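Local coordinates for protein possible galactose mutarotase (Streptomyces platensis subsp. rosaceus, PDB 4RNL) that is of unconfirmed function but probably interconverts the alpha and beta anomers of galactose or a related aldose, at residues F231-N244 / E276-D288. Residues are numbered along the deposited sequence; the frame is centred on the assembly and turned at random.
With PO4 (phosphate ion), chain G.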
loop_
_atom_site.group_PDB
_atom_site.type_symbol
_atom_site.label_atom_id
_atom_site.label_comp_id
_atom_site.label_asym_id
_atom_site.label_seq_id
_atom_site.Cartn_x
_atom_site.Cartn_y
_atom_site.Cartn_z
ATOM N N PHE A 231 -12.200 -14.655 6.604
ATOM C CA PHE A 231 -11.416 -15.107 5.445
ATOM C C PHE A 231 -10.393 -16.150 5.874
ATOM O O PHE A 231 -9.366 -16.339 5.211
ATOM C CB PHE A 231 -10.668 -13.933 4.777
ATOM C CG PHE A 231 -11.549 -13.022 3.952
ATOM C CD1 PHE A 231 -11.855 -13.338 2.631
ATOM C CD2 PHE A 231 -12.032 -11.823 4.478
ATOM C CE1 PHE A 231 -12.655 -12.495 1.858
ATOM C CE2 PHE A 231 -12.836 -10.974 3.714
ATOM C CZ PHE A 231 -13.147 -11.307 2.397
ATOM N N ARG A 232 -10.655 -16.832 6.986
ATOM C CA ARG A 232 -9.688 -17.800 7.492
ATOM C C ARG A 232 -9.535 -18.980 6.529
ATOM O O ARG A 232 -8.458 -19.574 6.435
ATOM C CB ARG A 232 -10.071 -18.261 8.894
ATOM C CG ARG A 232 -9.841 -17.183 9.983
ATOM C CD ARG A 232 -10.389 -17.642 11.328
ATOM N NE ARG A 232 -11.821 -17.927 11.238
ATOM C CZ ARG A 232 -12.509 -18.631 12.134
ATOM N NH1 ARG A 232 -11.903 -19.127 13.204
ATOM N NH2 ARG A 232 -13.805 -18.842 11.956
ATOM N N ALA A 233 -10.615 -19.299 5.815
ATOM C CA ALA A 233 -10.579 -20.251 4.699
ATOM C C ALA A 233 -10.779 -19.491 3.392
ATOM O O ALA A 233 -11.635 -18.606 3.323
ATOM C CB ALA A 233 -11.666 -21.307 4.863
ATOM N N ALA A 234 -10.006 -19.830 2.357
ATOM C CA ALA A 234 -10.065 -19.099 1.086
ATOM C C ALA A 234 -11.477 -19.050 0.546
ATOM O O ALA A 234 -12.153 -20.066 0.511
ATOM C CB ALA A 234 -9.152 -19.743 0.062
ATOM N N ARG A 235 -11.919 -17.865 0.123
ATOM C CA ARG A 235 -13.268 -17.697 -0.418
ATOM C C ARG A 235 -13.319 -16.445 -1.278
ATOM O O ARG A 235 -12.501 -15.545 -1.104
ATOM C CB ARG A 235 -14.280 -17.557 0.726
ATOM C CG ARG A 235 -13.796 -16.613 1.825
ATOM C CD ARG A 235 -14.941 -15.932 2.575
ATOM N NE ARG A 235 -15.394 -14.743 1.871
ATOM C CZ ARG A 235 -15.782 -13.621 2.461
ATOM N NH1 ARG A 235 -15.789 -13.523 3.784
ATOM N NH2 ARG A 235 -16.160 -12.595 1.719
ATOM N N ALA A 236 -14.300 -16.366 -2.172
ATOM C CA ALA A 236 -14.470 -15.173 -3.002
ATOM C C ALA A 236 -14.619 -13.929 -2.125
ATOM O O ALA A 236 -15.294 -13.981 -1.090
ATOM C CB ALA A 236 -15.675 -15.331 -3.916
ATOM N N VAL A 237 -13.975 -12.829 -2.518
ATOM C CA VAL A 237 -14.094 -11.572 -1.783
ATOM C C VAL A 237 -15.563 -11.138 -1.737
ATOM O O VAL A 237 -16.113 -10.873 -0.655
ATOM C CB VAL A 237 -13.193 -10.466 -2.379
ATOM C CG1 VAL A 237 -13.491 -9.128 -1.702
ATOM C CG2 VAL A 237 -11.715 -10.834 -2.192
ATOM N N ALA A 238 -16.180 -11.085 -2.916
ATOM C CA ALA A 238 -17.635 -10.989 -3.087
ATOM C C ALA A 238 -18.307 -9.686 -2.647
ATOM O O ALA A 238 -19.149 -9.151 -3.373
ATOM C CB ALA A 238 -18.335 -12.190 -2.453
ATOM N N GLY A 239 -17.958 -9.182 -1.469
ATOM C CA GLY A 239 -18.596 -7.977 -0.960
ATOM C C GLY A 239 -17.684 -6.766 -0.962
ATOM O O GLY A 239 -16.538 -6.839 -1.421
ATOM N N ALA A 240 -18.202 -5.648 -0.458
ATOM C CA ALA A 240 -17.421 -4.428 -0.308
ATOM C C ALA A 240 -16.729 -4.451 1.052
ATOM O O ALA A 240 -17.343 -4.825 2.059
ATOM C CB ALA A 240 -18.331 -3.212 -0.408
ATOM N N TYR A 241 -15.458 -4.059 1.073
ATOM C CA TYR A 241 -14.694 -3.954 2.312
ATOM C C TYR A 241 -13.886 -2.670 2.325
ATOM O O TYR A 241 -13.459 -2.171 1.280
ATOM C CB TYR A 241 -13.748 -5.161 2.483
ATOM C CG TYR A 241 -14.486 -6.470 2.656
ATOM C CD1 TYR A 241 -14.879 -6.899 3.918
ATOM C CD2 TYR A 241 -14.795 -7.265 1.561
ATOM C CE1 TYR A 241 -15.574 -8.089 4.088
ATOM C CE2 TYR A 241 -15.490 -8.465 1.715
ATOM C CZ TYR A 241 -15.875 -8.867 2.985
ATOM O OH TYR A 241 -16.561 -10.054 3.152
ATOM N N ASP A 242 -13.695 -2.127 3.520
ATOM C CA ASP A 242 -12.734 -1.062 3.755
ATOM C C ASP A 242 -12.397 -1.186 5.229
ATOM O O ASP A 242 -12.777 -0.341 6.043
ATOM C CB ASP A 242 -13.344 0.303 3.442
ATOM C CG ASP A 242 -12.327 1.428 3.522
ATOM O OD1 ASP A 242 -11.117 1.136 3.690
ATOM O OD2 ASP A 242 -12.739 2.607 3.409
ATOM N N HIS A 243 -11.716 -2.280 5.563
ATOM C CA HIS A 243 -11.567 -2.716 6.949
ATOM C C HIS A 243 -10.172 -3.233 7.225
ATOM O O HIS A 243 -9.546 -3.849 6.359
ATOM C CB HIS A 243 -12.567 -3.829 7.250
ATOM C CG HIS A 243 -13.991 -3.373 7.215
ATOM N ND1 HIS A 243 -14.691 -3.226 6.037
ATOM C CD2 HIS A 243 -14.833 -3.004 8.206
ATOM C CE1 HIS A 243 -15.916 -2.807 6.307
ATOM N NE2 HIS A 243 -16.030 -2.668 7.618
ATOM N N ASN A 244 -9.694 -2.971 8.439
ATOM C CA ASN A 244 -8.424 -3.492 8.911
ATOM C C ASN A 244 -8.621 -4.847 9.577
ATOM O O ASN A 244 -9.523 -5.017 10.407
ATOM C CB ASN A 244 -7.805 -2.514 9.926
ATOM C CG ASN A 244 -6.557 -3.073 10.596
ATOM O OD1 ASN A 244 -5.469 -3.069 10.012
ATOM N ND2 ASN A 244 -6.705 -3.536 11.839
ATOM N N GLU A 276 4.100 -6.555 9.336
ATOM C CA GLU A 276 3.050 -5.723 9.945
ATOM C C GLU A 276 1.998 -6.518 10.713
ATOM O O GLU A 276 1.750 -7.690 10.409
ATOM C CB GLU A 276 2.357 -4.901 8.846
ATOM C CG GLU A 276 3.246 -3.830 8.228
ATOM C CD GLU A 276 3.484 -2.654 9.164
ATOM O OE1 GLU A 276 2.594 -2.345 9.983
ATOM O OE2 GLU A 276 4.566 -2.033 9.088
ATOM N N PRO A 277 1.342 -5.870 11.691
ATOM C CA PRO A 277 0.291 -6.530 12.472
ATOM C C PRO A 277 -1.101 -6.411 11.848
ATOM O O PRO A 277 -2.055 -7.070 12.291
ATOM C CB PRO A 277 0.311 -5.741 13.779
ATOM C CG PRO A 277 0.665 -4.326 13.330
ATOM C CD PRO A 277 1.670 -4.530 12.224
ATOM N N GLY A 278 -1.235 -5.553 10.850
ATOM C CA GLY A 278 -2.547 -5.291 10.293
ATOM C C GLY A 278 -2.568 -5.304 8.778
ATOM O O GLY A 278 -1.535 -5.189 8.109
ATOM N N LEU A 279 -3.768 -5.449 8.233
ATOM C CA LEU A 279 -3.947 -5.405 6.793
ATOM C C LEU A 279 -5.265 -4.718 6.500
ATOM O O LEU A 279 -6.308 -5.144 6.983
ATOM C CB LEU A 279 -3.925 -6.827 6.217
ATOM C CG LEU A 279 -4.103 -7.026 4.706
ATOM C CD1 LEU A 279 -3.384 -8.291 4.261
ATOM C CD2 LEU A 279 -5.569 -7.171 4.357
ATOM N N GLN A 280 -5.219 -3.659 5.700
ATOM C CA GLN A 280 -6.444 -3.015 5.248
ATOM C C GLN A 280 -6.875 -3.682 3.950
ATOM O O GLN A 280 -6.102 -3.752 3.003
ATOM C CB GLN A 280 -6.202 -1.523 4.992
ATOM C CG GLN A 280 -7.477 -0.705 4.793
ATOM C CD GLN A 280 -8.159 -0.371 6.100
ATOM O OE1 GLN A 280 -7.581 -0.555 7.180
ATOM N NE2 GLN A 280 -9.397 0.110 6.019
ATOM N N LEU A 281 -8.104 -4.181 3.908
ATOM C CA LEU A 281 -8.655 -4.733 2.678
ATOM C C LEU A 281 -9.595 -3.671 2.130
ATOM O O LEU A 281 -10.528 -3.275 2.808
ATOM C CB LEU A 281 -9.431 -6.020 2.984
ATOM C CG LEU A 281 -10.250 -6.614 1.836
ATOM C CD1 LEU A 281 -9.359 -6.899 0.650
ATOM C CD2 LEU A 281 -10.958 -7.888 2.290
ATOM N N TYR A 282 -9.335 -3.180 0.926
ATOM C CA TYR A 282 -10.202 -2.162 0.344
ATOM C C TYR A 282 -10.584 -2.565 -1.065
ATOM O O TYR A 282 -9.723 -2.829 -1.899
ATOM C CB TYR A 282 -9.532 -0.778 0.358
ATOM C CG TYR A 282 -10.398 0.278 -0.290
ATOM C CD1 TYR A 282 -11.718 0.459 0.110
ATOM C CD2 TYR A 282 -9.900 1.084 -1.310
ATOM C CE1 TYR A 282 -12.531 1.418 -0.496
ATOM C CE2 TYR A 282 -10.694 2.047 -1.918
ATOM C CZ TYR A 282 -12.004 2.209 -1.505
ATOM O OH TYR A 282 -12.789 3.159 -2.110
ATOM N N THR A 283 -11.882 -2.621 -1.326
ATOM C CA THR A 283 -12.368 -3.130 -2.605
ATOM C C THR A 283 -12.701 -2.050 -3.634
ATOM O O THR A 283 -13.461 -2.309 -4.559
ATOM C CB THR A 283 -13.588 -4.057 -2.413
ATOM O OG1 THR A 283 -14.569 -3.391 -1.599
ATOM C CG2 THR A 283 -13.161 -5.338 -1.712
ATOM N N ALA A 284 -12.141 -0.853 -3.475
ATOM C CA ALA A 284 -12.205 0.185 -4.522
ATOM C C ALA A 284 -13.620 0.577 -4.914
ATOM O O ALA A 284 -13.933 0.742 -6.103
ATOM C CB ALA A 284 -11.413 -0.255 -5.777
ATOM N N ASP A 285 -14.491 0.738 -3.931
ATOM C CA ASP A 285 -15.877 1.021 -4.259
ATOM C C ASP A 285 -16.127 2.455 -4.719
ATOM O O ASP A 285 -17.185 2.754 -5.263
ATOM C CB ASP A 285 -16.783 0.614 -3.101
ATOM C CG ASP A 285 -16.575 -0.829 -2.716
ATOM O OD1 ASP A 285 -17.234 -1.706 -3.322
ATOM O OD2 ASP A 285 -15.712 -1.082 -1.843
ATOM N N HIS A 286 -15.146 3.331 -4.539
ATOM C CA HIS A 286 -15.303 4.720 -4.974
ATOM C C HIS A 286 -15.188 4.861 -6.494
ATOM O O HIS A 286 -15.631 5.849 -7.070
ATOM C CB HIS A 286 -14.264 5.606 -4.298
ATOM C CG HIS A 286 -12.881 5.430 -4.841
ATOM N ND1 HIS A 286 -12.048 4.407 -4.439
ATOM C CD2 HIS A 286 -12.185 6.149 -5.753
ATOM C CE1 HIS A 286 -10.898 4.501 -5.086
ATOM N NE2 HIS A 286 -10.954 5.554 -5.885
ATOM N N LEU A 287 -14.586 3.868 -7.142
ATOM C CA LEU A 287 -14.412 3.905 -8.598
ATOM C C LEU A 287 -15.762 3.890 -9.325
ATOM O O LEU A 287 -16.669 3.126 -8.970
ATOM C CB LEU A 287 -13.509 2.750 -9.055
ATOM C CG LEU A 287 -12.078 2.871 -8.506
ATOM C CD1 LEU A 287 -11.212 1.683 -8.901
ATOM C CD2 LEU A 287 -11.428 4.154 -8.982
ATOM N N ASP A 288 -15.903 4.743 -10.339
ATOM C CA ASP A 288 -17.218 4.984 -10.925
ATOM C C ASP A 288 -17.253 4.949 -12.451
ATOM O O ASP A 288 -18.213 5.415 -13.067
ATOM C CB ASP A 288 -17.797 6.303 -10.387
ATOM C CG ASP A 288 -17.024 7.531 -10.862
ATOM O OD1 ASP A 288 -15.988 7.387 -11.556
ATOM O OD2 ASP A 288 -17.458 8.657 -10.535
HETATM P P PO4 G . -14.810 -21.073 14.823
HETATM O O1 PO4 G . -15.725 -21.314 15.997
HETATM O O2 PO4 G . -15.510 -20.206 13.809
HETATM O O3 PO4 G . -13.540 -20.403 15.293
HETATM O O4 PO4 G . -14.492 -22.398 14.170
HETATM O O HOH W 1 -15.916 -0.020 0.722
HETATM O O HOH W 2 -11.369 0.810 8.191
#
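His243 and Leu281 exchange two backbone hydrogen bonds, pairing strands 242-244 and 278-282 at 170°, hence antiparallel, within a sheet of the beta-sandwich expected of the galactose mutarotase fold. On one face, Leu281 CD2 meets the Tyr241 ring off-centre, 4.3 Å from its centroid and 30° from the normal: a CH-pi contact. The same methyl lies 3.9 Å from Phe231 CE2, so one branch touches both aromatic rings.

The opposite face carries Asp242, Gln280 and Tyr282. Gln280, bent at chi2 (79°), turns its amide back across the neighbouring strand, and NE2 donates to Asp242 OD1 at 3.1 Å. The donor approaches from above the carboxylate plane, the two flat groups standing nearly perpendicular; Gln310 binds Gln280 OE1, so both ends of the amide are held. Asp242 OD1 also binds a glycerol, probably from the crystallisation liquor, which may mark a pocket. On the same face, Tyr282 CD1 lies 3.6 Å from Asp242 CG.

Where the strand pairing ends, Thr283 extends it with one backbone and one side-chain bond: N donates to Tyr241 O, and OG1 accepts from Tyr241 N at 2.9 Å. Asp285 fixes that hydroxyl's rotation, OG1 donating to the syn side of OD2 at 2.6 Å.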